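Local coordinates for protein coenzyme A transferase (Yersinia pestis, PDB 3QLI) that binds coenzyme A and probably transfers it between carboxylic acids such as acetate, as acetyl-CoA hydrolases and transferases do, at residues Met99-Val104 with Val121-Ser126; Met212-Ala217 with Met297-Met302; Arg256-Ile261 with Val278-Arg283. One frame throughout, in Å; residues are numbered along the deposited sequence.

Contact 1: residues Met99-Val104 with Val121-Ser126; sequences MFVTAV and VNYVPS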
loop_
_atom_site.group_PDB
_atom_site.type_symbol
_atom_site.label_atom_id
_atom_site.label_comp_id
_atom_site.label_asym_id
_atom_site.label_seq_id
_atom_site.Cartn_x
_atom_site.Cartn_y
_atom_site.Cartn_z
ATOM N N MET A 99 -3.241 -17.772 -6.647
ATOM C CA MET A 99 -2.859 -16.511 -6.031
ATOM C C MET A 99 -3.110 -15.311 -6.947
ATOM O O MET A 99 -3.019 -14.165 -6.512
ATOM C CB MET A 99 -1.424 -16.610 -5.524
ATOM C CG MET A 99 -1.324 -17.733 -4.477
ATOM S SD MET A 99 0.306 -18.106 -3.831
ATOM C CE MET A 99 0.543 -16.760 -2.667
ATOM N N PHE A 100 -3.423 -15.597 -8.213
ATOM C CA PHE A 100 -4.012 -14.639 -9.156
ATOM C C PHE A 100 -5.245 -15.337 -9.701
ATOM O O PHE A 100 -5.206 -16.545 -9.948
ATOM C CB PHE A 100 -3.121 -14.413 -10.383
ATOM C CG PHE A 100 -2.000 -13.431 -10.194
ATOM C CD1 PHE A 100 -1.951 -12.587 -9.101
ATOM C CD2 PHE A 100 -0.991 -13.346 -11.157
ATOM C CE1 PHE A 100 -0.897 -11.681 -8.960
ATOM C CE2 PHE A 100 0.056 -12.447 -11.026
ATOM C CZ PHE A 100 0.101 -11.615 -9.919
ATOM N N VAL A 101 -6.332 -14.604 -9.915
ATOM C CA VAL A 101 -7.496 -15.190 -10.579
ATOM C C VAL A 101 -7.536 -14.705 -12.035
ATOM O O VAL A 101 -7.807 -13.534 -12.295
ATOM C CB VAL A 101 -8.813 -14.859 -9.822
ATOM C CG1 VAL A 101 -10.046 -15.365 -10.588
ATOM C CG2 VAL A 101 -8.775 -15.446 -8.413
ATOM N N THR A 102 -7.211 -15.597 -12.970
ATOM C CA THR A 102 -7.181 -15.254 -14.388
ATOM C C THR A 102 -8.353 -15.888 -15.140
ATOM O O THR A 102 -9.235 -16.489 -14.535
ATOM C CB THR A 102 -5.859 -15.697 -15.091
ATOM O OG1 THR A 102 -5.900 -17.099 -15.367
ATOM C CG2 THR A 102 -4.633 -15.380 -14.236
ATOM N N ALA A 103 -8.349 -15.759 -16.463
ATOM C CA ALA A 103 -9.409 -16.334 -17.292
ATOM C C ALA A 103 -9.656 -17.807 -16.957
ATOM O O ALA A 103 -10.808 -18.253 -16.865
ATOM C CB ALA A 103 -9.080 -16.170 -18.784
ATOM N N VAL A 104 -8.582 -18.565 -16.766
ATOM C CA VAL A 104 -8.713 -19.990 -16.441
ATOM C C VAL A 104 -9.508 -20.224 -15.145
ATOM O O VAL A 104 -10.402 -21.070 -15.103
ATOM C CB VAL A 104 -7.329 -20.675 -16.341
ATOM C CG1 VAL A 104 -7.468 -22.107 -15.842
ATOM C CG2 VAL A 104 -6.609 -20.619 -17.687
ATOM N N VAL A 121 -12.158 -23.109 -6.692
ATOM C CA VAL A 121 -10.907 -22.366 -6.639
ATOM C C VAL A 121 -10.775 -21.751 -5.256
ATOM O O VAL A 121 -11.715 -21.149 -4.741
ATOM C CB VAL A 121 -10.862 -21.253 -7.698
ATOM C CG1 VAL A 121 -9.676 -20.303 -7.451
ATOM C CG2 VAL A 121 -10.840 -21.850 -9.118
ATOM N N ASN A 122 -9.614 -21.926 -4.637
ATOM C CA ASN A 122 -9.396 -21.363 -3.317
ATOM C C ASN A 122 -8.379 -20.239 -3.360
ATOM O O ASN A 122 -7.185 -20.452 -3.153
ATOM C CB ASN A 122 -8.958 -22.439 -2.330
ATOM C CG ASN A 122 -9.633 -22.289 -0.982
ATOM O OD1 ASN A 122 -9.659 -21.197 -0.398
ATOM N ND2 ASN A 122 -10.222 -23.373 -0.500
ATOM N N TYR A 123 -8.862 -19.042 -3.649
ATOM C CA TYR A 123 -8.005 -17.867 -3.707
ATOM C C TYR A 123 -7.230 -17.667 -2.406
ATOM O O TYR A 123 -7.806 -17.710 -1.322
ATOM C CB TYR A 123 -8.854 -16.628 -4.006
ATOM C CG TYR A 123 -8.091 -15.317 -4.004
ATOM C CD1 TYR A 123 -7.112 -15.052 -4.957
ATOM C CD2 TYR A 123 -8.370 -14.340 -3.066
ATOM C CE1 TYR A 123 -6.413 -13.847 -4.957
ATOM C CE2 TYR A 123 -7.684 -13.128 -3.055
ATOM C CZ TYR A 123 -6.713 -12.890 -4.003
ATOM O OH TYR A 123 -6.044 -11.688 -3.992
ATOM N N VAL A 124 -5.923 -17.438 -2.531
ATOM C CA VAL A 124 -5.059 -17.141 -1.390
ATOM C C VAL A 124 -4.659 -15.674 -1.492
ATOM O O VAL A 124 -3.864 -15.306 -2.357
ATOM C CB VAL A 124 -3.784 -18.009 -1.418
ATOM C CG1 VAL A 124 -2.883 -17.700 -0.213
ATOM C CG2 VAL A 124 -4.152 -19.497 -1.471
ATOM N N PRO A 125 -5.231 -14.818 -0.633
ATOM C CA PRO A 125 -4.906 -13.393 -0.784
ATOM C C PRO A 125 -3.438 -13.127 -0.455
ATOM O O PRO A 125 -2.910 -13.685 0.513
ATOM C CB PRO A 125 -5.821 -12.709 0.245
ATOM C CG PRO A 125 -6.937 -13.730 0.517
ATOM C CD PRO A 125 -6.239 -15.060 0.419
ATOM N N SER A 126 -2.784 -12.284 -1.248
ATOM C CA SER A 126 -1.393 -11.957 -0.983
ATOM C C SER A 126 -0.981 -10.745 -1.788
ATOM O O SER A 126 -1.722 -10.304 -2.669
ATOM C CB SER A 126 -0.480 -13.126 -1.367
ATOM O OG SER A 126 -0.308 -13.190 -2.781
HETATM O O HOH W 1 -2.674 -13.516 -3.987
#
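Met-99 and Val-101 pack on Tyr-123, Val-124 and Ser-126 in a buried, mainly apolar contact joined by one bridging water. It lies in the N-terminal domain, where the chain leaves the edge strand 94-98 and where the loop after helix 103-114 passes beside it. No direct hydrogen bond joins the two segments. Water 1 takes that role. It donates to Met-99 O at 2.6 Å and to Val-124 O at 2.7 Å, and accepts from Ser-126 OG at 2.7 Å. Two carbonyls and a hydroxyl thus hold it from both segments.

The CG of Met-99 lies anti to the carbonyl carbon (chi1 -60°) and meets Val-124 CB at 3.9 Å. The chain then bends at chi3 (78°), which places the methyl CE 3.7 Å from Ser-126 OG. Val-101 brings CG2 to Tyr-123 CD1 at 3.9 Å, and the two side chains cross at about a right angle. The same ring has CE1 3.7 Å from Met-99 O. Val-101 CG2 and Met-99 O both approach the ring obliquely.

Tyr-123 OH is hydrogen-bonded to Ser-360, and its ring meets Tyr-357 edge-to-face. Leu-134 and Leu-135 of helix 131-139 pack on Met-99, while Arg-406 and Gly-423 of the second subunit lie against Tyr-123 and Val-124.

Thr-102 is the N-cap of helix 103-114, and its OG1 accepts a weak bond from Val-104 N. Ala-103, the first residue of that helix, belongs to a coenzyme A site. The side chain of Val-101 is near those of Arg-106 and Glu-350, which belong to the same site. The arrangement is that of a strand-to-helix loop at the C-terminal edge of a parallel alpha/beta sheet, here bordering the coenzyme A site.

Contact 2: residues Met212-Ala217 with Met297-Met302; sequences MPVRSA and MGQQEM
Met-212 meets Met-297, Gly-298 and Gln-299 in the closely packed part of this contact. Two hydrogen bonds hold the backbone of Met-212. Its N donates to Gly-298 O at 2.9 Å. Its O accepts from Gln-299 NE2, also at 2.9 Å, in a nearly straight bond of 170° at the hydrogen. Met-212 O lies almost in the plane of the Gln-299 amide, while NE2 is tilted from the carbonyl plane of Met-212. The polar atoms on both sides of this one residue are therefore paired with the other segment, which fixes the loop at this point.

The thioether of Met-212 reaches past these bonds. CG is anti to the backbone N (chi1 -172°). SD comes to 4.1 Å from Met-297 CB, and the methyl CE to 3.9 Å from Met-297 O. The two methionine side chains cross at about a right angle. Val-242 and Pro-268 also touch Met-212, and Phe-47 and Glu-76 touch Met-297, which is buried.

The other end is smaller and open to solvent. Val-214 is exposed and offers CG2 alone, 3.5 Å from both NE2 and CD of Gln-299. The bend of the glutamine at chi2 (87°) sets CD beside this methyl. Beyond Val-214 the chain of 212-217 leaves the second segment. Arg-215, on this exposed run, takes part in coenzyme A binding.

Gln-299 is the N-cap residue of helix 300-306, and Glu-211 accepts from Gln-300 N at the start of that helix. The contact thus ties a long loop to a helix N-terminus. Residues of the coenzyme A sites stand at both ends of it, Arg-215 on the open loop and Val-242 and Glu-76 beside the methionines, as suits the border of a coenzyme A pocket in this transferase family.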
loop_
_atom_site.group_PDB
_atom_site.type_symbol
_atom_site.label_atom_id
_atom_site.label_comp_id
_atom_site.label_asym_id
_atom_site.label_seq_id
_atom_site.Cartn_x
_atom_site.Cartn_y
_atom_site.Cartn_z
ATOM N N MET A 212 1.905 -15.223 -25.403
ATOM C CA MET A 212 0.834 -14.297 -25.140
ATOM C C MET A 212 0.249 -13.981 -26.509
ATOM O O MET A 212 0.987 -13.604 -27.422
ATOM C CB MET A 212 1.409 -13.043 -24.493
ATOM C CG MET A 212 0.391 -12.072 -23.982
ATOM S SD MET A 212 1.233 -10.853 -22.963
ATOM C CE MET A 212 2.412 -10.149 -24.123
ATOM N N PRO A 213 -1.068 -14.162 -26.674
ATOM C CA PRO A 213 -1.699 -13.842 -27.961
ATOM C C PRO A 213 -1.542 -12.363 -28.299
ATOM O O PRO A 213 -1.678 -11.520 -27.413
ATOM C CB PRO A 213 -3.179 -14.166 -27.718
ATOM C CG PRO A 213 -3.347 -14.076 -26.225
ATOM C CD PRO A 213 -2.052 -14.601 -25.668
ATOM N N VAL A 214 -1.233 -12.066 -29.559
ATOM C CA VAL A 214 -1.177 -10.696 -30.044
ATOM C C VAL A 214 -2.605 -10.224 -30.306
ATOM O O VAL A 214 -3.335 -10.842 -31.086
ATOM C CB VAL A 214 -0.355 -10.602 -31.350
ATOM C CG1 VAL A 214 -0.512 -9.231 -31.997
ATOM C CG2 VAL A 214 1.116 -10.918 -31.082
ATOM N N ARG A 215 -3.011 -9.145 -29.641
ATOM C CA ARG A 215 -4.369 -8.626 -29.798
ATOM C C ARG A 215 -4.397 -7.350 -30.637
ATOM O O ARG A 215 -3.459 -6.551 -30.603
ATOM C CB ARG A 215 -5.028 -8.384 -28.436
ATOM C CG ARG A 215 -5.361 -9.662 -27.668
ATOM C CD ARG A 215 -6.207 -9.378 -26.432
ATOM N NE ARG A 215 -7.394 -8.586 -26.755
ATOM C CZ ARG A 215 -8.483 -9.072 -27.346
ATOM N NH1 ARG A 215 -8.542 -10.353 -27.687
ATOM N NH2 ARG A 215 -9.513 -8.274 -27.601
ATOM N N SER A 216 -5.472 -7.177 -31.398
ATOM C CA SER A 216 -5.626 -6.006 -32.250
ATOM C C SER A 216 -5.826 -4.760 -31.396
ATOM O O SER A 216 -6.432 -4.824 -30.326
ATOM C CB SER A 216 -6.816 -6.193 -33.193
ATOM O OG SER A 216 -7.988 -6.505 -32.456
ATOM N N ALA A 217 -5.303 -3.630 -31.861
ATOM C CA ALA A 217 -5.487 -2.370 -31.151
ATOM C C ALA A 217 -6.879 -1.808 -31.410
ATOM O O ALA A 217 -7.458 -2.032 -32.472
ATOM C CB ALA A 217 -4.428 -1.366 -31.569
ATOM N N MET A 297 6.700 -12.335 -20.689
ATOM C CA MET A 297 5.627 -12.935 -21.489
ATOM C C MET A 297 5.687 -12.302 -22.861
ATOM O O MET A 297 5.958 -11.125 -22.969
ATOM C CB MET A 297 4.253 -12.644 -20.865
ATOM C CG MET A 297 4.035 -13.297 -19.488
ATOM S SD MET A 297 2.311 -13.213 -18.938
ATOM C CE MET A 297 2.126 -11.502 -18.524
ATOM N N GLY A 298 5.449 -13.075 -23.912
ATOM C CA GLY A 298 5.511 -12.510 -25.252
ATOM C C GLY A 298 5.352 -13.579 -26.313
ATOM O O GLY A 298 4.589 -14.531 -26.122
ATOM N N GLN A 299 6.072 -13.423 -27.423
ATOM C CA GLN A 299 6.041 -14.403 -28.506
ATOM C C GLN A 299 7.436 -14.956 -28.794
ATOM O O GLN A 299 8.425 -14.493 -28.222
ATOM C CB GLN A 299 5.391 -13.815 -29.765
ATOM C CG GLN A 299 3.938 -13.337 -29.555
ATOM C CD GLN A 299 3.852 -11.895 -29.055
ATOM O OE1 GLN A 299 4.611 -11.036 -29.489
ATOM N NE2 GLN A 299 2.930 -11.633 -28.139
ATOM N N GLN A 300 7.514 -15.973 -29.652
ATOM C CA GLN A 300 8.772 -16.684 -29.856
ATOM C C GLN A 300 9.932 -15.753 -30.167
ATOM O O GLN A 300 11.051 -15.959 -29.690
ATOM C CB GLN A 300 8.656 -17.722 -30.972
ATOM C CG GLN A 300 9.949 -18.499 -31.164
ATOM C CD GLN A 300 9.770 -19.767 -31.982
ATOM O OE1 GLN A 300 9.832 -20.885 -31.445
ATOM N NE2 GLN A 300 9.552 -19.606 -33.289
ATOM N N GLU A 301 9.671 -14.742 -30.988
ATOM C CA GLU A 301 10.724 -13.814 -31.375
ATOM C C GLU A 301 11.325 -13.127 -30.152
ATOM O O GLU A 301 12.536 -12.937 -30.072
ATOM C CB GLU A 301 10.196 -12.765 -32.350
ATOM C CG GLU A 301 11.028 -11.501 -32.360
ATOM C CD GLU A 301 10.825 -10.666 -33.610
ATOM O OE1 GLU A 301 9.875 -9.850 -33.641
ATOM O OE2 GLU A 301 11.627 -10.824 -34.558
ATOM N N MET A 302 10.480 -12.741 -29.202
ATOM C CA MET A 302 10.982 -12.096 -27.995
ATOM C C MET A 302 11.727 -13.097 -27.113
ATOM O O MET A 302 12.780 -12.783 -26.560
ATOM C CB MET A 302 9.852 -11.450 -27.191
ATOM C CG MET A 302 10.366 -10.721 -25.959
ATOM S SD MET A 302 9.102 -10.442 -24.707
ATOM C CE MET A 302 9.106 -12.036 -23.901
#

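Contact 3: residues Arg256-Ile261 with Val278-Arg283; sequences RNDLGI and VVTNQR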
loop_
_atom_site.group_PDB
_atom_site.type_symbol
_atom_site.label_atom_id
_atom_site.label_comp_id
_atom_site.label_asym_id
_atom_site.label_seq_id
_atom_site.Cartn_x
_atom_site.Cartn_y
_atom_site.Cartn_z
ATOM N N ARG A 256 12.876 8.185 -28.584
ATOM C CA ARG A 256 13.538 8.595 -27.350
ATOM C C ARG A 256 14.976 8.081 -27.276
ATOM O O ARG A 256 15.388 7.227 -28.057
ATOM C CB ARG A 256 12.761 8.096 -26.121
ATOM C CG ARG A 256 11.341 8.617 -26.007
ATOM C CD ARG A 256 11.291 10.085 -25.566
ATOM N NE ARG A 256 9.915 10.483 -25.269
ATOM C CZ ARG A 256 9.033 10.822 -26.204
ATOM N NH1 ARG A 256 9.403 10.820 -27.478
ATOM N NH2 ARG A 256 7.792 11.160 -25.874
ATOM N N ASN A 257 15.740 8.609 -26.328
ATOM C CA ASN A 257 17.078 8.098 -26.089
ATOM C C ASN A 257 17.365 7.886 -24.601
ATOM O O ASN A 257 16.765 8.525 -23.739
ATOM C CB ASN A 257 18.132 9.019 -26.702
ATOM C CG ASN A 257 18.177 10.370 -26.031
ATOM O OD1 ASN A 257 18.588 10.489 -24.872
ATOM N ND2 ASN A 257 17.764 11.407 -26.759
ATOM N N ASP A 258 18.288 6.972 -24.327
ATOM C CA ASP A 258 18.743 6.680 -22.974
ATOM C C ASP A 258 17.632 6.298 -21.998
ATOM O O ASP A 258 17.721 6.575 -20.805
ATOM C CB ASP A 258 19.580 7.835 -22.428
ATOM C CG ASP A 258 20.992 7.846 -23.001
ATOM O OD1 ASP A 258 21.649 6.771 -23.032
ATOM O OD2 ASP A 258 21.434 8.931 -23.430
ATOM N N LEU A 259 16.589 5.652 -22.502
ATOM C CA LEU A 259 15.582 5.099 -21.594
ATOM C C LEU A 259 16.165 3.937 -20.795
ATOM O O LEU A 259 17.155 3.304 -21.200
ATOM C CB LEU A 259 14.348 4.635 -22.360
ATOM C CG LEU A 259 13.629 5.714 -23.168
ATOM C CD1 LEU A 259 12.337 5.176 -23.784
ATOM C CD2 LEU A 259 13.329 6.909 -22.282
ATOM N N GLY A 260 15.550 3.666 -19.645
ATOM C CA GLY A 260 15.910 2.508 -18.850
ATOM C C GLY A 260 14.699 1.611 -18.682
ATOM O O GLY A 260 13.565 2.024 -18.971
ATOM N N ILE A 261 14.931 0.387 -18.213
ATOM C CA ILE A 261 13.837 -0.534 -17.927
ATOM C C ILE A 261 13.981 -1.114 -16.525
ATOM O O ILE A 261 15.033 -1.643 -16.170
ATOM C CB ILE A 261 13.792 -1.709 -18.938
ATOM C CG1 ILE A 261 13.337 -1.226 -20.322
ATOM C CG2 ILE A 261 12.850 -2.824 -18.437
ATOM C CD1 ILE A 261 13.424 -2.305 -21.391
ATOM N N VAL A 278 17.124 2.270 -28.083
ATOM C CA VAL A 278 16.404 3.310 -27.358
ATOM C C VAL A 278 16.625 3.177 -25.858
ATOM O O VAL A 278 16.848 4.163 -25.148
ATOM C CB VAL A 278 14.888 3.223 -27.650
ATOM C CG1 VAL A 278 14.093 4.136 -26.707
ATOM C CG2 VAL A 278 14.603 3.557 -29.122
ATOM N N VAL A 279 16.537 1.944 -25.375
ATOM C CA VAL A 279 16.792 1.645 -23.971
ATOM C C VAL A 279 18.287 1.396 -23.802
ATOM O O VAL A 279 18.835 0.471 -24.404
ATOM C CB VAL A 279 15.999 0.391 -23.527
ATOM C CG1 VAL A 279 16.554 -0.189 -22.197
ATOM C CG2 VAL A 279 14.513 0.699 -23.421
ATOM N N THR A 280 18.943 2.222 -22.994
ATOM C CA THR A 280 20.360 2.036 -22.709
ATOM C C THR A 280 20.619 1.781 -21.219
ATOM O O THR A 280 21.674 1.269 -20.851
ATOM C CB THR A 280 21.180 3.266 -23.107
ATOM O OG1 THR A 280 20.897 4.323 -22.186
ATOM C CG2 THR A 280 20.828 3.719 -24.510
ATOM N N ASN A 281 19.672 2.170 -20.368
ATOM C CA ASN A 281 19.818 2.001 -18.922
ATOM C C ASN A 281 20.973 2.783 -18.292
ATOM O O ASN A 281 21.347 2.541 -17.139
ATOM C CB ASN A 281 19.943 0.515 -18.562
ATOM C CG ASN A 281 18.655 -0.245 -18.798
ATOM O OD1 ASN A 281 17.664 -0.041 -18.090
ATOM N ND2 ASN A 281 18.658 -1.127 -19.791
ATOM N N GLN A 282 21.526 3.730 -19.040
ATOM C CA GLN A 282 22.648 4.518 -18.554
ATOM C C GLN A 282 22.253 5.601 -17.547
ATOM O O GLN A 282 23.120 6.130 -16.859
ATOM C CB GLN A 282 23.419 5.141 -19.726
ATOM C CG GLN A 282 24.200 4.100 -20.516
ATOM C CD GLN A 282 25.070 3.249 -19.604
ATOM O OE1 GLN A 282 25.752 3.771 -18.719
ATOM N NE2 GLN A 282 25.028 1.935 -19.793
ATOM N N ARG A 283 20.961 5.924 -17.449
ATOM C CA ARG A 283 20.516 6.942 -16.488
ATOM C C ARG A 283 19.964 6.352 -15.188
ATOM O O ARG A 283 19.608 7.092 -14.269
ATOM C CB ARG A 283 19.480 7.895 -17.116
ATOM C CG ARG A 283 19.854 8.436 -18.510
ATOM C CD ARG A 283 20.704 9.700 -18.470
ATOM N NE ARG A 283 20.954 10.218 -19.819
ATOM C CZ ARG A 283 20.191 11.121 -20.442
ATOM N NH1 ARG A 283 19.123 11.629 -19.839
ATOM N NH2 ARG A 283 20.500 11.526 -21.673
HETATM O O HOH W 2 18.559 4.904 -18.539
#
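Leu-259 and Val-279 form a single beta bridge, with their CA atoms 4.4 Å apart. Leu-259 N donates to Val-278 O, and Leu-259 O accepts from both Thr-280 N and Asn-281 N, the latter at 173°.

Asn-281 turns its side chain back so that OD1 accepts from Ile-261 N at 2.8 Å, a side-chain bond that continues the row of backbone bonds. Two side chains meet the Asp-258 carboxylate. Thr-280 OG1 donates to the anti lone pair of its OD1 at 2.7 Å, and the same OG1 accepts from Gln-282 N in an ST turn. Arg-283 NH2 forms a salt bridge with Asp-258 OD2 at 3.3 Å, its hydrogen bond weak, and Asp-258 CB lies over one face of the guanidinium, toward its rim. Water 2 links Asp-258 O to Arg-283 N.

Two valines meet Leu-259 and Ile-261 on the apolar side. Val-278 CG1 meets Leu-259 CD1 at 3.6 Å, side by side. Val-279 CG2 meets Ile-261 CD1 at 3.8 Å.

Leu-270 and Ile-274 of helix 268-276 pack on Ile-261, and Leu-273 and Ile-274 on Val-279. Strand 260-261 edges the mixed sheet beside 237-240, and Ser-291 of strand 291-293 touches Ile-261 and Val-279.

Overall arrangement
Contact 1 closes first along the chain, before contact 2 opens. Contact 3 is nested inside the loop that contact 2 closes. The centres of contacts 1 and 2 are about 23 Å apart, as are those of contacts 2 and 3. The centres of contacts 1 and 3 are about 35 Å apart, on opposite sides of the chain's centre. None touches another. Contact 1 follows edge strand 94-98 of the parallel sheet, and contact 3 includes edge strand 260-261 of the mixed sheet. Helix 268-276 packs on both contacts 2 and 3. Contacts 1 and 2 hold or adjoin coenzyme A-binding residues, whereas contact 3 lies farther from the chain's centre, at the edge of the mixed sheet.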